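Local coordinates for uncharacterized protein (PDB 5T2X) that is of unknown function but folds as a largely helical chain and belongs to a protein family not yet characterised, at residues 163-166 / 172-175; 182-187 / 191-196. One frame throughout, in Å; residues are numbered along the deposited sequence.

Interaction 1 of 2, residues 163-166 / 172-175; sequences KACQ and GYLL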
ATOM      1  N   LYS A 163      -7.263   3.283  -3.071  1.00 30.05           N
ATOM      2  CA  LYS A 163      -7.007   2.423  -1.921  1.00 32.24           C
ATOM      3  C   LYS A 163      -5.681   2.765  -1.255  1.00 35.51           C
ATOM      4  O   LYS A 163      -5.563   2.671  -0.029  1.00 33.33           O
ATOM      5  CB  LYS A 163      -7.035   0.955  -2.348  1.00 30.06           C
ATOM      6  CG  LYS A 163      -8.424   0.337  -2.329  1.00 33.24           C
ATOM      7  CD  LYS A 163      -8.954   0.271  -0.905  1.00 48.31           C
ATOM      8  CE  LYS A 163     -10.349  -0.323  -0.854  1.00 53.64           C
ATOM      9  NZ  LYS A 163     -10.870  -0.364   0.539  1.00 54.52           N
ATOM     10  N   ALA A 164      -4.677   3.171  -2.038  1.00 31.18           N
ATOM     11  CA  ALA A 164      -3.413   3.586  -1.444  1.00 31.78           C
ATOM     12  C   ALA A 164      -3.588   4.826  -0.577  1.00 35.06           C
ATOM     13  O   ALA A 164      -2.854   5.009   0.401  1.00 42.88           O
ATOM     14  CB  ALA A 164      -2.374   3.834  -2.537  1.00 29.12           C
ATOM     15  N   CYS A 165      -4.558   5.682  -0.912  1.00 38.83           N
ATOM     16  CA  CYS A 165      -4.821   6.862  -0.095  1.00 30.77           C
ATOM     17  C   CYS A 165      -5.429   6.492   1.251  1.00 31.09           C
ATOM     18  O   CYS A 165      -5.239   7.217   2.232  1.00 35.84           O
ATOM     19  CB  CYS A 165      -5.752   7.822  -0.835  1.00 29.74           C
ATOM     20  SG  CYS A 165      -5.092   8.469  -2.378  1.00 38.79           S
ATOM     21  N   GLN A 166      -6.167   5.379   1.315  1.00 35.48           N
ATOM     22  CA  GLN A 166      -6.819   4.991   2.560  1.00 40.34           C
ATOM     23  C   GLN A 166      -5.827   4.551   3.626  1.00 40.42           C
ATOM     24  O   GLN A 166      -6.152   4.605   4.817  1.00 44.87           O
ATOM     25  CB  GLN A 166      -7.820   3.861   2.313  1.00 39.51           C
ATOM     26  CG  GLN A 166      -9.002   4.233   1.441  1.00 58.36           C
ATOM     27  CD  GLN A 166     -10.047   3.133   1.393  1.00 68.34           C
ATOM     28  OE1 GLN A 166     -10.104   2.278   2.276  1.00 55.25           O
ATOM     29  NE2 GLN A 166     -10.876   3.146   0.354  1.00 77.35           N
ATOM     30  N   GLY A 172       0.510   7.608  -0.701  1.00 36.44           N
ATOM     31  CA  GLY A 172      -0.740   7.171  -1.301  1.00 35.81           C
ATOM     32  C   GLY A 172      -1.393   8.262  -2.131  1.00 36.94           C
ATOM     33  O   GLY A 172      -1.810   8.029  -3.269  1.00 35.21           O
ATOM     34  N   TYR A 173      -1.486   9.471  -1.572  1.00 32.12           N
ATOM     35  CA  TYR A 173      -2.086  10.576  -2.313  1.00 34.95           C
ATOM     36  C   TYR A 173      -1.201  11.031  -3.465  1.00 35.08           C
ATOM     37  O   TYR A 173      -1.712  11.523  -4.477  1.00 35.07           O
ATOM     38  CB  TYR A 173      -2.394  11.740  -1.371  1.00 24.76           C
ATOM     39  CG  TYR A 173      -3.667  11.536  -0.584  1.00 27.46           C
ATOM     40  CD1 TYR A 173      -4.894  11.919  -1.105  1.00 26.87           C
ATOM     41  CD2 TYR A 173      -3.644  10.940   0.670  1.00 29.47           C
ATOM     42  CE1 TYR A 173      -6.065  11.724  -0.396  1.00 29.10           C
ATOM     43  CE2 TYR A 173      -4.808  10.743   1.387  1.00 34.32           C
ATOM     44  CZ  TYR A 173      -6.015  11.136   0.848  1.00 30.83           C
ATOM     45  OH  TYR A 173      -7.177  10.942   1.558  1.00 40.21           O
ATOM     46  N   LEU A 174       0.119  10.877  -3.338  1.00 22.96           N
ATOM     47  CA  LEU A 174       0.989  11.157  -4.475  1.00 29.23           C
ATOM     48  C   LEU A 174       0.765  10.159  -5.601  1.00 34.09           C
ATOM     49  O   LEU A 174       0.851  10.525  -6.781  1.00 38.19           O
ATOM     50  CB  LEU A 174       2.453  11.154  -4.035  1.00 27.96           C
ATOM     51  CG  LEU A 174       2.921  12.402  -3.282  1.00 38.98           C
ATOM     52  CD1 LEU A 174       4.403  12.313  -2.958  1.00 38.08           C
ATOM     53  CD2 LEU A 174       2.622  13.654  -4.092  1.00 33.29           C
ATOM     54  N   LEU A 175       0.474   8.900  -5.264  1.00 34.39           N
ATOM     55  CA  LEU A 175       0.135   7.920  -6.290  1.00 27.10           C
ATOM     56  C   LEU A 175      -1.177   8.280  -6.977  1.00 23.34           C
ATOM     57  O   LEU A 175      -1.281   8.206  -8.206  1.00 33.52           O
ATOM     58  CB  LEU A 175       0.057   6.520  -5.677  1.00 32.92           C
ATOM     59  CG  LEU A 175      -0.464   5.410  -6.593  1.00 34.09           C
ATOM     60  CD1 LEU A 175       0.445   5.231  -7.800  1.00 26.85           C
ATOM     61  CD2 LEU A 175      -0.608   4.103  -5.827  1.00 34.77           C
TER
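Cys165 lies against one face of the Tyr173 ring, and its side chain can be followed outward across that surface. CB comes first: Cys165 CB sits over the middle of the Tyr173 ring, 3.8 Å from the centroid and 12° off the normal, a CH-pi contact, with Tyr173 CZ its nearest ring atom. SG is turned anti to its own carbonyl carbon (chi1 -62°), which carries it from the hydroxyl end of the ring toward the root of the tyrosine. There Cys165 SG stands 16° off the normal in a sulfur-aromatic contact, 3.7 Å from Tyr173 CD1, and also 3.4 Å from Gly172 O. A short, polarisable side chain suits this place, since both its atoms can lie flat on the aromatic face. The two partners belong to consecutive helices, 153-167 and 169-185, joined by a tight turn into a helical hairpin, and the backbones come close where Gly172 faces Cys165. With no side chain on Gly172, the backbones close up until its CA is 3.5 Å from Ala164 O, a CA-H...O contact. Beside this, Ala164 CB meets Leu175 CD2 at 3.7 Å, the alanine methyl against one branch of the leucine. Ala164 also touches Phe132, and Leu175 touches Asn136 and Ser139, all on helix 132-147, while Tyr173 reaches Ile203 and Ala204 of helix 191-207.

Interaction 2 of 2, residues 182-187 / 191-196; sequences NLAILS and SLSYQE
A helical hairpin closes here: helix 169-185 ends, a short loop turns the chain, and helix 191-207 starts back alongside it. Ala184 is the residue on which the two helices meet, its CA 5.3 Å from the CA of Ser193. Its single methyl does two jobs. On one hand Ala184 CB touches Ser193 CB at 3.6 Å, small side chain against small; on the other it lies over a face of the Tyr194 ring, displaced toward the rim and nearest Tyr194 CE2, at 3.5 Å. The CB-to-centroid line is 20° off the ring normal, a CH-pi contact. Tyr194 points its CG anti to its carbonyl carbon (chi1 -79°), which swings the ring back across the gap to the alanine, and the phenol end reaches on to Ile185, whose CD1 lies 3.8 Å from Tyr194 OH. No hydrogen bond joins the two segments. Polar groups are engaged locally instead: Ser191 OG donates to Gln195 OE1 one turn further on, and Ser187 OG bonds to Ala189 N in the loop. Tyr194 also packs on Leu181, one turn before Ile185. Small residues at the closest approach and an aromatic ring laid over the neighbouring helix are the means by which this antiparallel alpha-hairpin is joined.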
ATOM      1  N   ASN A 182      -1.598  10.789 -15.380  1.00 36.90           N
ATOM      2  CA  ASN A 182      -1.480   9.819 -16.462  1.00 37.22           C
ATOM      3  C   ASN A 182      -2.813   9.588 -17.162  1.00 38.39           C
ATOM      4  O   ASN A 182      -2.839   9.320 -18.368  1.00 44.83           O
ATOM      5  CB  ASN A 182      -0.924   8.503 -15.924  1.00 33.28           C
ATOM      6  CG  ASN A 182       0.502   8.634 -15.430  1.00 43.58           C
ATOM      7  OD1 ASN A 182       1.061   9.730 -15.398  1.00 56.58           O
ATOM      8  ND2 ASN A 182       1.098   7.514 -15.036  1.00 52.53           N
ATOM      9  N   LEU A 183      -3.926   9.685 -16.430  1.00 33.81           N
ATOM     10  CA  LEU A 183      -5.232   9.556 -17.066  1.00 32.14           C
ATOM     11  C   LEU A 183      -5.594  10.809 -17.853  1.00 36.75           C
ATOM     12  O   LEU A 183      -6.284  10.718 -18.876  1.00 36.41           O
ATOM     13  CB  LEU A 183      -6.303   9.250 -16.018  1.00 31.18           C
ATOM     14  CG  LEU A 183      -6.245   7.858 -15.381  1.00 34.40           C
ATOM     15  CD1 LEU A 183      -7.301   7.710 -14.298  1.00 28.82           C
ATOM     16  CD2 LEU A 183      -6.413   6.776 -16.436  1.00 30.56           C
ATOM     17  N   ALA A 184      -5.136  11.980 -17.401  1.00 39.07           N
ATOM     18  CA  ALA A 184      -5.395  13.213 -18.137  1.00 43.61           C
ATOM     19  C   ALA A 184      -4.672  13.232 -19.476  1.00 41.48           C
ATOM     20  O   ALA A 184      -5.163  13.839 -20.435  1.00 45.63           O
ATOM     21  CB  ALA A 184      -4.984  14.422 -17.299  1.00 39.41           C
ATOM     22  N   ILE A 185      -3.511  12.579 -19.562  1.00 43.67           N
ATOM     23  CA  ILE A 185      -2.761  12.541 -20.815  1.00 49.76           C
ATOM     24  C   ILE A 185      -3.561  11.828 -21.897  1.00 44.12           C
ATOM     25  O   ILE A 185      -3.567  12.243 -23.063  1.00 48.54           O
ATOM     26  CB  ILE A 185      -1.388  11.875 -20.592  1.00 54.48           C
ATOM     27  CG1 ILE A 185      -0.549  12.695 -19.611  1.00 65.73           C
ATOM     28  CG2 ILE A 185      -0.650  11.703 -21.911  1.00 56.55           C
ATOM     29  CD1 ILE A 185      -0.316  14.124 -20.052  1.00 68.75           C
ATOM     30  N   LEU A 186      -4.255  10.753 -21.531  1.00 44.15           N
ATOM     31  CA  LEU A 186      -5.020   9.957 -22.480  1.00 43.26           C
ATOM     32  C   LEU A 186      -6.471  10.406 -22.604  1.00 45.85           C
ATOM     33  O   LEU A 186      -7.231   9.790 -23.358  1.00 55.37           O
ATOM     34  CB  LEU A 186      -4.977   8.478 -22.080  1.00 34.30           C
ATOM     35  CG  LEU A 186      -3.584   7.866 -21.920  1.00 42.55           C
ATOM     36  CD1 LEU A 186      -3.678   6.423 -21.446  1.00 46.62           C
ATOM     37  CD2 LEU A 186      -2.802   7.958 -23.223  1.00 42.72           C
ATOM     38  N   SER A 187      -6.872  11.453 -21.892  1.00 45.64           N
ATOM     39  CA  SER A 187      -8.250  11.912 -21.917  1.00 42.24           C
ATOM     40  C   SER A 187      -8.425  13.042 -22.924  1.00 52.47           C
ATOM     41  O   SER A 187      -7.506  13.824 -23.180  1.00 57.80           O
ATOM     42  CB  SER A 187      -8.688  12.382 -20.529  1.00 47.11           C
ATOM     43  OG  SER A 187     -10.002  12.913 -20.560  1.00 56.33           O
ATOM     44  N   SER A 191      -9.707  18.137 -18.007  1.00 39.87           N
ATOM     45  CA  SER A 191      -9.826  19.142 -16.954  1.00 42.61           C
ATOM     46  C   SER A 191     -10.137  18.499 -15.607  1.00 43.31           C
ATOM     47  O   SER A 191      -9.489  18.798 -14.598  1.00 44.07           O
ATOM     48  CB  SER A 191     -10.900  20.163 -17.327  1.00 42.16           C
ATOM     49  OG  SER A 191     -11.050  21.133 -16.306  1.00 55.60           O
ATOM     50  N   LEU A 192     -11.126  17.602 -15.576  1.00 39.46           N
ATOM     51  CA  LEU A 192     -11.515  16.969 -14.318  1.00 37.87           C
ATOM     52  C   LEU A 192     -10.376  16.141 -13.738  1.00 41.06           C
ATOM     53  O   LEU A 192     -10.198  16.088 -12.515  1.00 43.94           O
ATOM     54  CB  LEU A 192     -12.754  16.099 -14.528  1.00 43.98           C
ATOM     55  CG  LEU A 192     -14.106  16.811 -14.501  1.00 47.16           C
ATOM     56  CD1 LEU A 192     -15.231  15.829 -14.783  1.00 48.68           C
ATOM     57  CD2 LEU A 192     -14.315  17.495 -13.160  1.00 41.87           C
ATOM     58  N   SER A 193      -9.594  15.486 -14.597  1.00 37.62           N
ATOM     59  CA  SER A 193      -8.476  14.687 -14.110  1.00 35.14           C
ATOM     60  C   SER A 193      -7.411  15.567 -13.466  1.00 40.45           C
ATOM     61  O   SER A 193      -6.839  15.202 -12.432  1.00 42.42           O
ATOM     62  CB  SER A 193      -7.883  13.867 -15.254  1.00 33.45           C
ATOM     63  OG  SER A 193      -8.878  13.069 -15.872  1.00 44.43           O
ATOM     64  N   TYR A 194      -7.138  16.735 -14.054  1.00 35.97           N
ATOM     65  CA  TYR A 194      -6.152  17.638 -13.469  1.00 32.30           C
ATOM     66  C   TYR A 194      -6.666  18.254 -12.173  1.00 34.52           C
ATOM     67  O   TYR A 194      -5.890  18.480 -11.237  1.00 38.24           O
ATOM     68  CB  TYR A 194      -5.774  18.729 -14.467  1.00 32.74           C
ATOM     69  CG  TYR A 194      -4.786  18.291 -15.527  1.00 33.48           C
ATOM     70  CD1 TYR A 194      -3.478  17.966 -15.192  1.00 36.98           C
ATOM     71  CD2 TYR A 194      -5.155  18.225 -16.864  1.00 30.18           C
ATOM     72  CE1 TYR A 194      -2.571  17.571 -16.157  1.00 39.33           C
ATOM     73  CE2 TYR A 194      -4.253  17.835 -17.836  1.00 34.19           C
ATOM     74  CZ  TYR A 194      -2.963  17.509 -17.477  1.00 37.91           C
ATOM     75  OH  TYR A 194      -2.063  17.118 -18.443  1.00 46.02           O
ATOM     76  N   GLN A 195      -7.969  18.536 -12.101  1.00 38.04           N
ATOM     77  CA  GLN A 195      -8.536  19.078 -10.869  1.00 38.98           C
ATOM     78  C   GLN A 195      -8.474  18.060  -9.740  1.00 41.08           C
ATOM     79  O   GLN A 195      -8.209  18.418  -8.587  1.00 35.78           O
ATOM     80  CB  GLN A 195      -9.975  19.533 -11.108  1.00 45.95           C
ATOM     81  CG  GLN A 195     -10.103  20.664 -12.115  1.00 46.69           C
ATOM     82  CD  GLN A 195     -11.541  20.937 -12.505  1.00 55.44           C
ATOM     83  OE1 GLN A 195     -11.815  21.440 -13.594  1.00 59.40           O
ATOM     84  NE2 GLN A 195     -12.468  20.605 -11.614  1.00 60.16           N
ATOM     85  N   GLU A 196      -8.717  16.783 -10.052  1.00 40.43           N
ATOM     86  CA  GLU A 196      -8.566  15.737  -9.046  1.00 36.12           C
ATOM     87  C   GLU A 196      -7.103  15.511  -8.689  1.00 36.15           C
ATOM     88  O   GLU A 196      -6.792  15.172  -7.542  1.00 37.95           O
ATOM     89  CB  GLU A 196      -9.204  14.436  -9.539  1.00 41.97           C
ATOM     90  CG  GLU A 196     -10.723  14.424  -9.480  1.00 42.79           C
ATOM     91  CD  GLU A 196     -11.251  14.295  -8.063  1.00 48.27           C
ATOM     92  OE1 GLU A 196     -10.608  13.599  -7.249  1.00 53.45           O
ATOM     93  OE2 GLU A 196     -12.306  14.891  -7.761  1.00 51.04           O
TER

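Overall arrangement
Both contacts use helix 169-185, interaction 1 near its start and interaction 2 at its end, so that three consecutive helices are linked in series. Their centres are about 17 Å apart and their nearest atoms about 7 Å, without touching. The centre of interaction 1 lies about 8 Å from the centre of the chain and that of interaction 2 about 23 Å, where the exposed Ile185 takes part. Each is partly buried, and each sets a tyrosine ring face against a small side chain of the neighbouring helix. The chemistry differs: 163-166 and 172-175 add sulfur and a backbone CA-H...O approach through a glycine, whereas 182-187 and 191-196 meet mainly through side chains packed about an alanine methyl.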